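PDB 4JJJ: cellulose 1,4-beta-cellobiosidase from Thermobifida fusca, which probably hydrolyses cellulose to cellobiose as a family 48 cellobiohydrolase, of which this chain is the (α/α)6 catalytic domain. Local coordinates for residues Leu509-Lys514 with Phe630-Glu635. The protein carries 1 engineered substitution. Residues are numbered along the deposited sequence; the frame is centred on the assembly and turned at random.
Sequences LMYYAK and FAAHDE. With ZN (zinc ion), chain S.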
ATOM      1  N   LEU A 509      -7.812 -15.413 -11.933  1.00  6.25           N
ATOM      2  CA  LEU A 509      -8.377 -16.618 -12.536  1.00  6.51           C
ATOM      3  C   LEU A 509      -8.062 -16.734 -14.054  1.00  6.60           C
ATOM      4  O   LEU A 509      -7.748 -17.815 -14.532  1.00  6.62           O
ATOM      5  CB  LEU A 509      -9.905 -16.677 -12.289  1.00  6.81           C
ATOM      6  CG  LEU A 509     -10.279 -16.870 -10.782  1.00  7.12           C
ATOM      7  CD1 LEU A 509     -11.759 -16.753 -10.564  1.00  8.39           C
ATOM      8  CD2 LEU A 509      -9.780 -18.183 -10.262  1.00  8.32           C
ATOM      9  N   MET A 510      -8.109 -15.628 -14.746  1.00  6.88           N
ATOM     10  CA  MET A 510      -7.806 -15.602 -16.189  1.00  6.17           C
ATOM     11  C   MET A 510      -6.340 -15.942 -16.462  1.00  6.86           C
ATOM     12  O   MET A 510      -6.094 -16.782 -17.345  1.00  6.66           O
ATOM     13  CB  MET A 510      -8.154 -14.242 -16.772  1.00  7.13           C
ATOM     14  CG  MET A 510      -9.676 -14.109 -17.026  1.00  7.68           C
ATOM     15  SD  MET A 510     -10.070 -12.642 -17.992  1.00  9.58           S
ATOM     16  CE  MET A 510      -9.455 -11.284 -16.993  1.00  9.43           C
ATOM     17  N   TYR A 511      -5.401 -15.305 -15.766  1.00  6.23           N
ATOM     18  CA  TYR A 511      -3.960 -15.602 -15.986  1.00  6.51           C
ATOM     19  C   TYR A 511      -3.719 -17.047 -15.711  1.00  6.99           C
ATOM     20  O   TYR A 511      -2.948 -17.757 -16.434  1.00  7.73           O
ATOM     21  CB  TYR A 511      -3.077 -14.657 -15.151  1.00  6.11           C
ATOM     22  CG  TYR A 511      -3.019 -13.258 -15.673  1.00  5.96           C
ATOM     23  CD1 TYR A 511      -3.667 -12.242 -15.015  1.00  6.23           C
ATOM     24  CD2 TYR A 511      -2.250 -12.932 -16.782  1.00  6.30           C
ATOM     25  CE1 TYR A 511      -3.564 -10.946 -15.509  1.00  7.52           C
ATOM     26  CE2 TYR A 511      -2.144 -11.673 -17.307  1.00  6.76           C
ATOM     27  CZ  TYR A 511      -2.834 -10.653 -16.708  1.00  7.18           C
ATOM     28  OH  TYR A 511      -2.759  -9.348 -17.093  1.00  7.86           O
ATOM     29  N   TYR A 512      -4.275 -17.547 -14.588  1.00  7.52           N
ATOM     30  CA  TYR A 512      -4.103 -18.953 -14.250  1.00  6.86           C
ATOM     31  C   TYR A 512      -4.705 -19.897 -15.284  1.00  7.90           C
ATOM     32  O   TYR A 512      -4.082 -20.904 -15.674  1.00  8.10           O
ATOM     33  CB  TYR A 512      -4.764 -19.222 -12.917  1.00  7.10           C
ATOM     34  CG  TYR A 512      -4.762 -20.692 -12.504  1.00  7.00           C
ATOM     35  CD1 TYR A 512      -3.581 -21.349 -12.084  1.00  7.65           C
ATOM     36  CD2 TYR A 512      -5.956 -21.373 -12.481  1.00  7.64           C
ATOM     37  CE1 TYR A 512      -3.603 -22.719 -11.672  1.00  8.01           C
ATOM     38  CE2 TYR A 512      -5.964 -22.735 -12.116  1.00  7.74           C
ATOM     39  CZ  TYR A 512      -4.809 -23.350 -11.695  1.00  8.80           C
ATOM     40  OH  TYR A 512      -4.881 -24.621 -11.256  1.00 10.27           O
ATOM     41  N   ALA A 513      -5.885 -19.548 -15.740  1.00  7.66           N
ATOM     42  CA  ALA A 513      -6.538 -20.370 -16.768  1.00  8.75           C
ATOM     43  C   ALA A 513      -5.787 -20.393 -18.054  1.00 10.32           C
ATOM     44  O   ALA A 513      -5.746 -21.452 -18.693  1.00  9.24           O
ATOM     45  CB  ALA A 513      -7.948 -19.852 -17.010  1.00  9.13           C
ATOM     46  N   LYS A 514      -5.265 -19.254 -18.450  1.00  9.78           N
ATOM     47  CA  LYS A 514      -4.550 -19.147 -19.731  1.00 10.71           C
ATOM     48  C   LYS A 514      -3.408 -20.166 -19.758  1.00 12.13           C
ATOM     49  O   LYS A 514      -3.278 -20.887 -20.775  1.00 11.70           O
ATOM     50  CB  LYS A 514      -4.073 -17.760 -19.988  1.00 12.05           C
ATOM     51  CG  LYS A 514      -3.304 -17.595 -21.314  1.00 13.27           C
ATOM     52  CD  LYS A 514      -4.193 -17.849 -22.479  1.00 14.93           C
ATOM     53  CE  LYS A 514      -3.394 -17.727 -23.771  1.00 20.76           C
ATOM     54  NZ  LYS A 514      -4.333 -17.791 -24.906  1.00 21.52           N
ATOM     55  N   PHE A 630     -10.965  -6.109 -18.032  1.00  6.82           N
ATOM     56  CA  PHE A 630     -11.495  -6.151 -19.405  1.00  6.74           C
ATOM     57  C   PHE A 630     -10.402  -6.228 -20.443  1.00  7.54           C
ATOM     58  O   PHE A 630     -10.478  -7.072 -21.372  1.00  6.98           O
ATOM     59  CB  PHE A 630     -12.382  -4.947 -19.695  1.00  7.20           C
ATOM     60  CG  PHE A 630     -13.610  -4.836 -18.809  1.00  7.07           C
ATOM     61  CD1 PHE A 630     -14.272  -5.963 -18.236  1.00  7.57           C
ATOM     62  CD2 PHE A 630     -14.204  -3.592 -18.669  1.00  7.20           C
ATOM     63  CE1 PHE A 630     -15.447  -5.795 -17.473  1.00  7.73           C
ATOM     64  CE2 PHE A 630     -15.359  -3.416 -17.884  1.00  7.65           C
ATOM     65  CZ  PHE A 630     -16.015  -4.490 -17.353  1.00  7.59           C
ATOM     66  N   ALA A 631      -9.418  -5.358 -20.272  1.00  7.02           N
ATOM     67  CA  ALA A 631      -8.253  -5.406 -21.191  1.00  7.33           C
ATOM     68  C   ALA A 631      -7.510  -6.725 -21.142  1.00  8.11           C
ATOM     69  O   ALA A 631      -7.066  -7.218 -22.179  1.00  8.37           O
ATOM     70  CB  ALA A 631      -7.353  -4.265 -20.984  1.00  7.39           C
ATOM     71  N   ALA A 632      -7.301  -7.308 -19.940  1.00  7.60           N
ATOM     72  CA  ALA A 632      -6.620  -8.579 -19.802  1.00  8.64           C
ATOM     73  C   ALA A 632      -7.371  -9.655 -20.539  1.00  8.29           C
ATOM     74  O   ALA A 632      -6.771 -10.605 -21.072  1.00  8.10           O
ATOM     75  CB  ALA A 632      -6.399  -8.961 -18.364  1.00  9.24           C
ATOM     76  N   HIS A 633      -8.686  -9.615 -20.483  1.00  8.81           N
ATOM     77  CA  HIS A 633      -9.471 -10.661 -21.140  1.00  9.85           C
ATOM     78  C   HIS A 633      -9.063 -10.732 -22.622  1.00 11.77           C
ATOM     79  O   HIS A 633      -8.818 -11.798 -23.136  1.00 10.43           O
ATOM     80  CB  HIS A 633     -10.993 -10.474 -21.003  1.00 10.27           C
ATOM     81  CG  HIS A 633     -11.777 -11.485 -21.822  1.00  9.79           C
ATOM     82  ND1 HIS A 633     -11.866 -11.414 -23.196  1.00 13.63           N
ATOM     83  CD2 HIS A 633     -12.461 -12.583 -21.457  1.00 12.13           C
ATOM     84  CE1 HIS A 633     -12.564 -12.441 -23.631  1.00 12.60           C
ATOM     85  NE2 HIS A 633     -12.931 -13.152 -22.594  1.00 13.13           N
ATOM     86  N   ASP A 634      -9.024  -9.601 -23.312  1.00 13.96           N
ATOM     87  CA  ASP A 634      -8.700  -9.692 -24.737  1.00 15.30           C
ATOM     88  C   ASP A 634      -7.226  -9.967 -25.015  1.00 13.65           C
ATOM     89  O   ASP A 634      -6.882 -10.643 -25.949  1.00 14.06           O
ATOM     90  CB  ASP A 634      -9.231  -8.509 -25.495  1.00 17.84           C
ATOM     91  CG  ASP A 634     -10.742  -8.726 -25.906  1.00 21.50           C
ATOM     92  OD1 ASP A 634     -11.450  -9.647 -25.331  1.00 20.50           O
ATOM     93  OD2 ASP A 634     -11.151  -7.995 -26.844  1.00 23.46           O
ATOM     94  N   GLU A 635      -6.326  -9.486 -24.135  1.00 11.85           N
ATOM     95  CA  GLU A 635      -4.907  -9.811 -24.171  1.00 10.92           C
ATOM     96  C   GLU A 635      -4.704 -11.314 -24.133  1.00 11.51           C
ATOM     97  O   GLU A 635      -3.863 -11.878 -24.923  1.00 12.45           O
ATOM     98  CB  GLU A 635      -4.240  -9.182 -22.944  1.00 10.82           C
ATOM     99  CG  GLU A 635      -2.752  -9.537 -22.771  1.00 10.83           C
ATOM    100  CD  GLU A 635      -2.131  -8.833 -21.541  1.00 11.34           C
ATOM    101  OE1 GLU A 635      -2.919  -8.247 -20.732  1.00 12.08           O
ATOM    102  OE2 GLU A 635      -0.918  -9.062 -21.302  1.00 14.46           O
TER
HETATM  103 ZN    ZN S 718     -14.265 -14.640 -22.778  1.00 16.65          ZN
HETATM  104  O   HOH W   1      -0.807  -8.787 -18.713  1.00 10.31           O
HETATM  105  O   HOH W   2     -16.050 -13.884 -23.451  1.00 28.97           O
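Met510 reaches from helix 499-516 to the backbone of helix 620-637 at His633: its SD lies 3.8 Å from His633 CA and equally close to CB. The thioether bends at chi3 (-60°), and that turn brings CE to 4.1 Å from Ala632 CB. Sulfur and imidazole also approach, SD standing 5.1 Å from the centroid of the His633 ring, oblique to its plane. An alanine in place of Met510 would probably open a gap beside Ala632 and His633, leaving the base of the zinc-binding side chain with less to pack against.

In that histidine CG is anti to the backbone N (chi1 174°), and NE2 binds the zinc ion at 2.0 Å. On the other ring nitrogen, ND1 donates a hydrogen bond to OD1 of Asp634 almost in the ring plane, which should fix the ring's rotation and may polarise it toward the metal. Glu526 and a water also bind this zinc.

Next along helix 499-516, Tyr511 lays its phenol end beside Ala632, OH 3.9 Å from CB. A single water then joins Tyr511 OH to OE2 of Glu635, 2.6 Å from each, while Tyr62 and Trp239 hold the carboxylate through OE1 and OE2.

Segments 509-514 and 630-635 run nearly parallel, their axes 9° apart in direction and 10.3 Å apart at closest approach, consistent with neighbouring helices of the (α/α)6 barrel. Tyr62 of helix 50-67 packs on Tyr511 and Ala632, whereas helix 519-533 borders Met510 and His633 through Ala525 and Leu529.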